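Long-range contacts in mitogen activated protein kinase, putative (Leishmania donovani, PDB 4QNY), which probably transfers the gamma-phosphate of ATP to serine or threonine residues of protein substrates, as a member of the mitogen-activated protein kinase family: residues R17-Y22 against L86-T91; M51-K56 against H100-M105. All coordinates share one frame; numbering follows the deposited sequence.

Contact 1 (R17-Y22 against L86-T91)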
ATOM      1  N   ARG A  17      23.281  -4.152  19.737  1.00 25.38           N
ATOM      2  CA  ARG A  17      22.997  -3.539  21.031  1.00 33.21           C
ATOM      3  C   ARG A  17      21.523  -3.696  21.398  1.00 34.86           C
ATOM      4  O   ARG A  17      21.122  -3.421  22.529  1.00 33.97           O
ATOM      5  CB  ARG A  17      23.392  -2.059  21.029  1.00 38.00           C
ATOM      6  CG  ARG A  17      24.896  -1.822  21.030  1.00 37.76           C
ATOM      7  CD  ARG A  17      25.239  -0.363  21.295  1.00 26.70           C
ATOM      8  NE  ARG A  17      24.942   0.494  20.151  1.00 37.70           N
ATOM      9  CZ  ARG A  17      25.813   0.781  19.189  1.00 40.73           C
ATOM     10  NH1 ARG A  17      27.040   0.278  19.231  1.00 27.09           N
ATOM     11  NH2 ARG A  17      25.458   1.570  18.183  1.00 34.74           N
ATOM     12  N   LEU A  18      20.723  -4.137  20.435  1.00 34.86           N
ATOM     13  CA  LEU A  18      19.316  -4.428  20.678  1.00 33.12           C
ATOM     14  C   LEU A  18      19.111  -5.929  20.837  1.00 36.84           C
ATOM     15  O   LEU A  18      18.564  -6.392  21.837  1.00 40.13           O
ATOM     16  CB  LEU A  18      18.447  -3.893  19.539  1.00 32.28           C
ATOM     17  CG  LEU A  18      18.501  -2.386  19.291  1.00 41.75           C
ATOM     18  CD1 LEU A  18      17.700  -2.025  18.053  1.00 39.29           C
ATOM     19  CD2 LEU A  18      17.989  -1.628  20.503  1.00 47.71           C
ATOM     20  N   ASP A  19      19.556  -6.683  19.836  1.00 40.00           N
ATOM     21  CA  ASP A  19      19.462  -8.136  19.863  1.00 45.99           C
ATOM     22  C   ASP A  19      20.568  -8.742  19.003  1.00 42.62           C
ATOM     23  O   ASP A  19      20.699  -8.417  17.821  1.00 37.84           O
ATOM     24  CB  ASP A  19      18.086  -8.598  19.376  1.00 44.82           C
ATOM     25  CG  ASP A  19      17.735  -9.997  19.852  1.00 51.28           C
ATOM     26  OD1 ASP A  19      18.652 -10.835  19.980  1.00 47.27           O
ATOM     27  OD2 ASP A  19      16.539 -10.259  20.101  1.00 58.82           O
ATOM     28  N   ASP A  20      21.357  -9.627  19.603  1.00 40.87           N
ATOM     29  CA  ASP A  20      22.511 -10.218  18.934  1.00 41.23           C
ATOM     30  C   ASP A  20      22.106 -11.242  17.873  1.00 36.09           C
ATOM     31  O   ASP A  20      22.949 -11.737  17.125  1.00 34.27           O
ATOM     32  CB  ASP A  20      23.435 -10.871  19.964  1.00 45.50           C
ATOM     33  CG  ASP A  20      24.899 -10.563  19.715  1.00 62.36           C
ATOM     34  OD1 ASP A  20      25.191  -9.509  19.110  1.00 67.78           O
ATOM     35  OD2 ASP A  20      25.757 -11.371  20.127  1.00 70.45           O
ATOM     36  N   ARG A  21      20.812 -11.547  17.815  1.00 35.27           N
ATOM     37  CA  ARG A  21      20.278 -12.555  16.903  1.00 42.53           C
ATOM     38  C   ARG A  21      20.570 -12.280  15.429  1.00 40.34           C
ATOM     39  O   ARG A  21      20.978 -13.177  14.692  1.00 37.74           O
ATOM     40  CB  ARG A  21      18.761 -12.679  17.092  1.00 44.52           C
ATOM     41  CG  ARG A  21      18.346 -13.547  18.265  1.00 54.87           C
ATOM     42  CD  ARG A  21      16.860 -13.414  18.582  1.00 56.30           C
ATOM     43  NE  ARG A  21      15.999 -13.875  17.495  1.00 45.17           N
ATOM     44  CZ  ARG A  21      14.759 -14.323  17.665  1.00 44.67           C
ATOM     45  NH1 ARG A  21      14.235 -14.380  18.882  1.00 36.36           N
ATOM     46  NH2 ARG A  21      14.043 -14.719  16.623  1.00 46.63           N
ATOM     47  N   TYR A  22      20.368 -11.036  15.011  1.00 30.58           N
ATOM     48  CA  TYR A  22      20.289 -10.715  13.590  1.00 27.28           C
ATOM     49  C   TYR A  22      21.621 -10.336  12.947  1.00 27.66           C
ATOM     50  O   TYR A  22      22.312  -9.422  13.401  1.00 25.05           O
ATOM     51  CB  TYR A  22      19.271  -9.592  13.386  1.00 24.69           C
ATOM     52  CG  TYR A  22      17.917  -9.921  13.972  1.00 25.52           C
ATOM     53  CD1 TYR A  22      17.042 -10.771  13.309  1.00 23.81           C
ATOM     54  CD2 TYR A  22      17.521  -9.399  15.197  1.00 28.25           C
ATOM     55  CE1 TYR A  22      15.806 -11.086  13.842  1.00 23.84           C
ATOM     56  CE2 TYR A  22      16.285  -9.708  15.739  1.00 35.53           C
ATOM     57  CZ  TYR A  22      15.433 -10.552  15.057  1.00 30.80           C
ATOM     58  OH  TYR A  22      14.203 -10.863  15.591  1.00 37.00           O
ATOM     59  N   LEU A  86       4.657 -10.064  11.210  1.00 32.65           N
ATOM     60  CA  LEU A  86       5.548  -9.415  12.162  1.00 28.13           C
ATOM     61  C   LEU A  86       6.287 -10.458  12.994  1.00 24.23           C
ATOM     62  O   LEU A  86       5.663 -11.305  13.633  1.00 23.49           O
ATOM     63  CB  LEU A  86       4.759  -8.470  13.071  1.00 29.34           C
ATOM     64  CG  LEU A  86       5.571  -7.565  13.998  1.00 29.31           C
ATOM     65  CD1 LEU A  86       6.360  -6.548  13.191  1.00 27.39           C
ATOM     66  CD2 LEU A  86       4.662  -6.873  15.002  1.00 34.74           C
ATOM     67  N   ARG A  87       7.615 -10.396  12.986  1.00 30.91           N
ATOM     68  CA  ARG A  87       8.419 -11.362  13.727  1.00 34.78           C
ATOM     69  C   ARG A  87       8.945 -10.800  15.045  1.00 30.79           C
ATOM     70  O   ARG A  87       9.040 -11.527  16.034  1.00 38.08           O
ATOM     71  CB  ARG A  87       9.590 -11.859  12.875  1.00 40.16           C
ATOM     72  CG  ARG A  87       9.401 -13.271  12.334  1.00 51.08           C
ATOM     73  CD  ARG A  87      10.721 -14.025  12.268  1.00 51.45           C
ATOM     74  NE  ARG A  87      10.531 -15.443  11.973  1.00 56.31           N
ATOM     75  CZ  ARG A  87      11.492 -16.358  12.049  1.00 63.16           C
ATOM     76  NH1 ARG A  87      12.718 -16.007  12.415  1.00 55.11           N
ATOM     77  NH2 ARG A  87      11.229 -17.626  11.763  1.00 71.44           N
ATOM     78  N   ASN A  88       9.283  -9.513  15.063  1.00 25.52           N
ATOM     79  CA  ASN A  88       9.849  -8.901  16.263  1.00 22.47           C
ATOM     80  C   ASN A  88       9.811  -7.374  16.250  1.00 28.15           C
ATOM     81  O   ASN A  88       9.676  -6.752  15.196  1.00 20.90           O
ATOM     82  CB  ASN A  88      11.294  -9.373  16.453  1.00 34.85           C
ATOM     83  CG  ASN A  88      11.697  -9.449  17.913  1.00 32.90           C
ATOM     84  OD1 ASN A  88      11.156  -8.735  18.758  1.00 36.09           O
ATOM     85  ND2 ASN A  88      12.654 -10.318  18.217  1.00 27.43           N
ATOM     86  N   ILE A  89       9.928  -6.783  17.437  1.00 27.06           N
ATOM     87  CA  ILE A  89      10.039  -5.334  17.590  1.00 27.96           C
ATOM     88  C   ILE A  89      11.227  -4.997  18.491  1.00 37.85           C
ATOM     89  O   ILE A  89      11.163  -5.173  19.707  1.00 34.98           O
ATOM     90  CB  ILE A  89       8.759  -4.714  18.188  1.00 26.60           C
ATOM     91  CG1 ILE A  89       7.532  -5.077  17.348  1.00 24.50           C
ATOM     92  CG2 ILE A  89       8.901  -3.202  18.297  1.00 20.77           C
ATOM     93  CD1 ILE A  89       7.523  -4.444  15.975  1.00 38.02           C
ATOM     94  N   LEU A  90      12.307  -4.510  17.889  0.57 35.75           N
ATOM     95  CA  LEU A  90      13.525  -4.203  18.632  0.57 34.84           C
ATOM     96  C   LEU A  90      13.561  -2.747  19.081  0.57 36.14           C
ATOM     97  O   LEU A  90      13.617  -1.835  18.259  0.57 34.95           O
ATOM     98  CB  LEU A  90      14.759  -4.517  17.786  0.57 30.86           C
ATOM     99  CG  LEU A  90      14.843  -5.933  17.214  0.57 25.99           C
ATOM    100  CD1 LEU A  90      16.138  -6.118  16.439  0.57 25.39           C
ATOM    101  CD2 LEU A  90      14.720  -6.971  18.319  0.57 22.76           C
ATOM    102  N   THR A  91      13.539  -2.539  20.393  1.00 37.42           N
ATOM    103  CA  THR A  91      13.555  -1.200  20.969  1.00 31.31           C
ATOM    104  C   THR A  91      14.674  -1.052  21.999  1.00 31.32           C
ATOM    105  O   THR A  91      15.006  -2.010  22.695  1.00 32.49           O
ATOM    106  CB  THR A  91      12.211  -0.873  21.633  1.00 30.22           C
ATOM    107  OG1 THR A  91      11.869  -1.930  22.536  1.00 38.11           O
ATOM    108  CG2 THR A  91      11.112  -0.736  20.588  1.00 24.29           C
TER
HETATM  109  O   HOH W   1      11.363 -13.789  16.808  1.00 63.69           O

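Contact 2 (M51-K56 against H100-M105). With ANP (phosphoaminophosphonic acid-adenylate ester), chain D.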
ATOM      1  N   MET A  51      14.312  -6.416   8.071  1.00 20.31           N
ATOM      2  CA  MET A  51      14.374  -5.490   9.194  1.00 26.06           C
ATOM      3  C   MET A  51      14.162  -4.052   8.735  1.00 19.60           C
ATOM      4  O   MET A  51      14.892  -3.546   7.883  1.00 19.74           O
ATOM      5  CB  MET A  51      15.713  -5.617   9.923  1.00 29.13           C
ATOM      6  CG  MET A  51      15.938  -6.976  10.564  1.00 31.31           C
ATOM      7  SD  MET A  51      17.402  -7.011  11.613  1.00 41.82           S
ATOM      8  CE  MET A  51      16.963  -5.790  12.848  1.00 44.22           C
ATOM      9  N   LYS A  52      13.156  -3.402   9.310  1.00 23.35           N
ATOM     10  CA  LYS A  52      12.793  -2.044   8.930  1.00 31.38           C
ATOM     11  C   LYS A  52      13.182  -1.047  10.019  1.00 26.76           C
ATOM     12  O   LYS A  52      12.577  -1.019  11.091  1.00 23.93           O
ATOM     13  CB  LYS A  52      11.291  -1.964   8.645  1.00 31.47           C
ATOM     14  CG  LYS A  52      10.807  -0.620   8.131  1.00 36.98           C
ATOM     15  CD  LYS A  52       9.322  -0.678   7.807  1.00 34.63           C
ATOM     16  CE  LYS A  52       8.821   0.634   7.234  1.00 37.91           C
ATOM     17  NZ  LYS A  52       7.379   0.559   6.872  1.00 33.55           N
ATOM     18  N   ARG A  53      14.194  -0.231   9.740  1.00 19.28           N
ATOM     19  CA  ARG A  53      14.669   0.750  10.709  1.00 19.49           C
ATOM     20  C   ARG A  53      13.808   2.005  10.696  1.00 21.46           C
ATOM     21  O   ARG A  53      13.427   2.499   9.636  1.00 19.41           O
ATOM     22  CB  ARG A  53      16.132   1.119  10.436  1.00 20.01           C
ATOM     23  CG  ARG A  53      16.772   1.972  11.527  1.00 20.40           C
ATOM     24  CD  ARG A  53      18.189   2.394  11.158  1.00 21.05           C
ATOM     25  NE  ARG A  53      18.880   3.046  12.268  1.00 28.34           N
ATOM     26  CZ  ARG A  53      18.894   4.360  12.477  1.00 39.45           C
ATOM     27  NH1 ARG A  53      18.252   5.173  11.650  1.00 49.08           N
ATOM     28  NH2 ARG A  53      19.551   4.861  13.515  1.00 22.53           N
ATOM     29  N   VAL A  54      13.501   2.512  11.883  1.00 23.11           N
ATOM     30  CA  VAL A  54      12.790   3.775  12.028  1.00 24.58           C
ATOM     31  C   VAL A  54      13.732   4.814  12.627  1.00 27.56           C
ATOM     32  O   VAL A  54      14.218   4.640  13.744  1.00 30.88           O
ATOM     33  CB  VAL A  54      11.544   3.623  12.917  1.00 24.37           C
ATOM     34  CG1 VAL A  54      10.842   4.956  13.079  1.00 19.67           C
ATOM     35  CG2 VAL A  54      10.599   2.582  12.334  1.00 22.68           C
ATOM     36  N   ASN A  55      13.998   5.889  11.889  1.00 29.70           N
ATOM     37  CA  ASN A  55      14.994   6.865  12.324  1.00 21.44           C
ATOM     38  C   ASN A  55      14.432   7.965  13.225  1.00 21.87           C
ATOM     39  O   ASN A  55      13.239   7.994  13.524  1.00 29.10           O
ATOM     40  CB  ASN A  55      15.694   7.489  11.111  1.00 34.00           C
ATOM     41  CG  ASN A  55      14.724   8.095  10.112  1.00 37.77           C
ATOM     42  OD1 ASN A  55      13.588   8.429  10.447  1.00 36.79           O
ATOM     43  ND2 ASN A  55      15.178   8.243   8.873  1.00 48.91           N
ATOM     44  N   LYS A  56      15.313   8.870  13.642  1.00 30.12           N
ATOM     45  CA  LYS A  56      14.995   9.876  14.652  1.00 28.00           C
ATOM     46  C   LYS A  56      13.930  10.878  14.220  1.00 25.50           C
ATOM     47  O   LYS A  56      13.250  11.466  15.061  1.00 31.10           O
ATOM     48  CB  LYS A  56      16.267  10.630  15.050  1.00 28.76           C
ATOM     49  N   HIS A 100      15.437   5.663  17.939  1.00 27.12           N
ATOM     50  CA  HIS A 100      15.313   4.760  16.800  1.00 28.30           C
ATOM     51  C   HIS A 100      14.841   3.391  17.274  1.00 21.01           C
ATOM     52  O   HIS A 100      14.960   3.066  18.454  1.00 21.37           O
ATOM     53  CB  HIS A 100      16.648   4.617  16.069  1.00 21.60           C
ATOM     54  CG  HIS A 100      17.618   3.717  16.770  1.00 27.69           C
ATOM     55  ND1 HIS A 100      18.363   4.125  17.855  1.00 25.47           N
ATOM     56  CD2 HIS A 100      17.954   2.424  16.548  1.00 27.60           C
ATOM     57  CE1 HIS A 100      19.121   3.126  18.268  1.00 27.41           C
ATOM     58  NE2 HIS A 100      18.890   2.081  17.492  1.00 25.02           N
ATOM     59  N   PHE A 101      14.316   2.588  16.353  1.00 23.31           N
ATOM     60  CA  PHE A 101      13.973   1.201  16.655  1.00 25.33           C
ATOM     61  C   PHE A 101      13.756   0.408  15.369  1.00 24.52           C
ATOM     62  O   PHE A 101      13.604   0.985  14.291  1.00 19.62           O
ATOM     63  CB  PHE A 101      12.735   1.124  17.557  1.00 26.69           C
ATOM     64  CG  PHE A 101      11.435   1.337  16.840  1.00 31.52           C
ATOM     65  CD1 PHE A 101      10.977   2.615  16.571  1.00 37.34           C
ATOM     66  CD2 PHE A 101      10.656   0.257  16.457  1.00 26.39           C
ATOM     67  CE1 PHE A 101       9.777   2.813  15.921  1.00 32.90           C
ATOM     68  CE2 PHE A 101       9.457   0.448  15.806  1.00 22.80           C
ATOM     69  CZ  PHE A 101       9.015   1.728  15.538  1.00 27.36           C
ATOM     70  N   TYR A 102      13.747  -0.916  15.488  1.00 31.84           N
ATOM     71  CA  TYR A 102      13.669  -1.792  14.323  1.00 31.37           C
ATOM     72  C   TYR A 102      12.383  -2.609  14.264  1.00 26.46           C
ATOM     73  O   TYR A 102      11.916  -3.138  15.274  1.00 33.40           O
ATOM     74  CB  TYR A 102      14.870  -2.740  14.295  1.00 20.10           C
ATOM     75  CG  TYR A 102      16.147  -2.099  13.805  1.00 29.66           C
ATOM     76  CD1 TYR A 102      16.516  -2.179  12.469  1.00 26.29           C
ATOM     77  CD2 TYR A 102      16.980  -1.409  14.675  1.00 20.66           C
ATOM     78  CE1 TYR A 102      17.682  -1.595  12.015  1.00 25.88           C
ATOM     79  CE2 TYR A 102      18.148  -0.821  14.229  1.00 20.98           C
ATOM     80  CZ  TYR A 102      18.494  -0.917  12.898  1.00 25.06           C
ATOM     81  OH  TYR A 102      19.653  -0.333  12.445  1.00 22.91           O
ATOM     82  N   ILE A 103      11.821  -2.708  13.065  1.00 26.49           N
ATOM     83  CA  ILE A 103      10.673  -3.566  12.810  1.00 25.55           C
ATOM     84  C   ILE A 103      11.128  -4.811  12.061  1.00 19.84           C
ATOM     85  O   ILE A 103      11.689  -4.714  10.969  1.00 24.54           O
ATOM     86  CB  ILE A 103       9.589  -2.841  11.991  1.00 21.10           C
ATOM     87  CG1 ILE A 103       9.116  -1.585  12.725  1.00 21.35           C
ATOM     88  CG2 ILE A 103       8.423  -3.774  11.706  1.00 21.86           C
ATOM     89  CD1 ILE A 103       8.250  -0.679  11.879  1.00 18.48           C
ATOM     90  N   VAL A 104      10.890  -5.978  12.650  1.00 19.96           N
ATOM     91  CA  VAL A 104      11.339  -7.233  12.060  1.00 20.43           C
ATOM     92  C   VAL A 104      10.182  -8.000  11.426  1.00 26.92           C
ATOM     93  O   VAL A 104       9.245  -8.409  12.111  1.00 24.07           O
ATOM     94  CB  VAL A 104      12.027  -8.126  13.107  1.00 30.00           C
ATOM     95  CG1 VAL A 104      12.420  -9.457  12.495  1.00 21.84           C
ATOM     96  CG2 VAL A 104      13.243  -7.417  13.684  1.00 21.12           C
ATOM     97  N   MET A 105      10.260  -8.194  10.113  1.00 28.96           N
ATOM     98  CA  MET A 105       9.197  -8.856   9.363  1.00 29.46           C
ATOM     99  C   MET A 105       9.715 -10.053   8.574  1.00 31.09           C
ATOM    100  O   MET A 105      10.924 -10.219   8.406  1.00 33.09           O
ATOM    101  CB  MET A 105       8.530  -7.868   8.404  1.00 25.88           C
ATOM    102  CG  MET A 105       8.135  -6.546   9.033  1.00 33.89           C
ATOM    103  SD  MET A 105       7.940  -5.255   7.791  1.00 38.36           S
ATOM    104  CE  MET A 105       9.619  -5.120   7.180  1.00 61.04           C
TER
HETATM  105  PG  ANP D 402       6.726   3.882   5.800  1.00113.16           P
HETATM  106  O1G ANP D 402       8.116   3.698   6.321  1.00112.11           O
HETATM  107  O2G ANP D 402       5.738   2.988   6.643  1.00 39.62           O
HETATM  108  O3G ANP D 402       6.303   5.399   5.965  1.00 61.08           O
HETATM  109  PB  ANP D 402       8.054   2.859   3.514  1.00 24.36           P
HETATM  110  O1B ANP D 402       9.189   3.772   3.844  1.00 41.58           O
HETATM  111  O2B ANP D 402       7.909   2.787   1.966  1.00 13.73           O
HETATM  112  N3B ANP D 402       6.618   3.448   4.162  1.00 33.02           N
HETATM  113  PA  ANP D 402       7.957   0.095   3.336  1.00 22.80           P
HETATM  114  O1A ANP D 402       7.042   0.345   2.199  1.00 20.43           O
HETATM  115  O2A ANP D 402       7.357  -0.833   4.395  1.00 21.54           O
HETATM  116  O3A ANP D 402       8.353   1.441   4.100  1.00 30.52           O
HETATM  117  O5' ANP D 402       9.304  -0.504   2.755  1.00 25.62           O
HETATM  118  C5' ANP D 402       9.998   0.107   1.648  1.00 26.91           C
HETATM  119  C4' ANP D 402      10.450  -0.973   0.695  1.00 21.07           C
HETATM  120  O4' ANP D 402      11.173  -1.992   1.415  1.00 22.84           O
HETATM  121  C3' ANP D 402       9.338  -1.726  -0.020  1.00 20.08           C
HETATM  122  O3' ANP D 402       8.898  -1.016  -1.173  1.00 25.61           O
HETATM  123  C2' ANP D 402      10.023  -3.043  -0.386  1.00 25.53           C
HETATM  124  O2' ANP D 402      10.759  -2.933  -1.600  1.00 21.23           O
HETATM  125  C1' ANP D 402      10.974  -3.253   0.800  1.00 28.79           C
HETATM  126  N9  ANP D 402      10.463  -4.180   1.804  1.00 26.50           N
HETATM  127  C8  ANP D 402       9.665  -3.883   2.873  1.00 18.58           C
HETATM  128  N7  ANP D 402       9.350  -4.919   3.619  1.00 16.66           N
HETATM  129  C5  ANP D 402       9.991  -5.971   2.984  1.00 11.82           C
HETATM  130  C6  ANP D 402      10.055  -7.352   3.276  1.00 15.93           C
HETATM  131  N6  ANP D 402       9.445  -7.921   4.317  1.00 21.42           N
HETATM  132  N1  ANP D 402      10.781  -8.134   2.444  1.00 18.56           N
HETATM  133  C2  ANP D 402      11.393  -7.569   1.399  1.00 15.93           C
HETATM  134  N3  ANP D 402      11.404  -6.286   1.027  1.00 21.21           N
HETATM  135  C4  ANP D 402      10.679  -5.539   1.867  1.00 21.29           C

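Contact 1 (R17-Y22 against L86-T91)
The loop between helix 8-16 and strand 22-31 runs over an edge strand, 86-90, of the five-stranded antiparallel sheet in the N-terminal lobe of the kinase fold. L18 opens the contact: its CG stands anti to the carbonyl carbon, and the two methyls divide the work, CD1 lying 3.9 Å from CB of L90 while CD2 rests on the backbone at C of T91. D19 brings its CB to within 3.9 Å of L90 CD2, the two side chains crossing at about a right angle. Its carboxylate reaches forward along its own loop, where OD1 accepts a hydrogen bond from the backbone N of R21 (3.1 Å), met from above the carboxylate plane; this Asx turn bends the loop into the strand that follows. The aliphatic start of R21, at CB, covers the rim of one face of the Y22 ring, and N88 ND2 lies over one face of its guanidinium. That guanidinium is paired with D41, which probably eases the closeness of R87, whose NH1 lies 4.6 Å from R21 NH2. Y22, the first residue of the strand, meets L90 tip to tip, Y22 CE2 lying 3.7 Å from L90 CD1. N88 belongs, with R87, to a classic beta bulge opposite V104, and its amide plane stands 70° from the tyrosine ring. From the ring's edge, N88 ND2 donates to Y22 OH at 3.1 Å, with an N-H...O angle of 145°.

Contact 2 (M51-K56 against H100-M105)
NZ of K52 is gripped by five partners: four oxygens of the bound ATP analogue ANP and, through a salt bridge, the carboxylate of E71 on helix 62-77. Among the phosphate oxygens, O2A of ANP is nearest to K52 NZ at 2.8 Å, O2G and O3A follow, and the bond to O1G is weak. The lysine chain is fully extended, with CG anti to the backbone N, so its ammonium reaches the phosphates while its root stays in the sheet. There strands 47-54 and 101-106 run antiparallel, and K52 forms a hydrogen-bonded pair with I103: K52 N gives a nearly straight bond to I103 O, 2.6 Å, in the carbonyl plane. On the lysine's face of the sheet, V54 lays CG2 over the F101 ring, a CH-pi contact 4.0 Å from the centroid. M105 CE, beside K52 CB, lies 3.6 Å from N7 of ANP. The other face carries Y102, with M51 CE 3.7 Å from Y102 CD1. R53, extended from CG to NE, puts CG over the Y102 ring in a second CH-pi contact; its guanidinium stands 76° to that ring, and OE1 of E14 on helix 8-16 forms a salt bridge with R53 NE and a hydrogen bond with Y102 OH. Together, the E71 pair and the phosphate bonds are those of the conserved kinase lysine, and probably hold it protonated, helping to offset the negative charge of the alpha- and gamma-phosphates.

Contacts 1 and 2 lie about 9 Å apart, centre to centre, in the N-terminal lobe. Along the chain their segments alternate: 17-22, 51-56, 86-91, then 100-105. Strands 86-90 and 101-106 follow each other and are neighbours in the five-stranded sheet, so the contacts touch directly, with R87 N 2.7 Å from V104 O and L90 O 2.9 Å from Y102 N. L18 of the loop packs on Y102, and helix 8-16 reaches contact 1 through Q12, hydrogen-bonded to Y22 O, and contact 2 through E14. Helix 8-16 and the loop after it thus lie against the face bearing M51, R53 and Y102, while the opposite face carries K52 and meets helix 62-77 and the nucleotide.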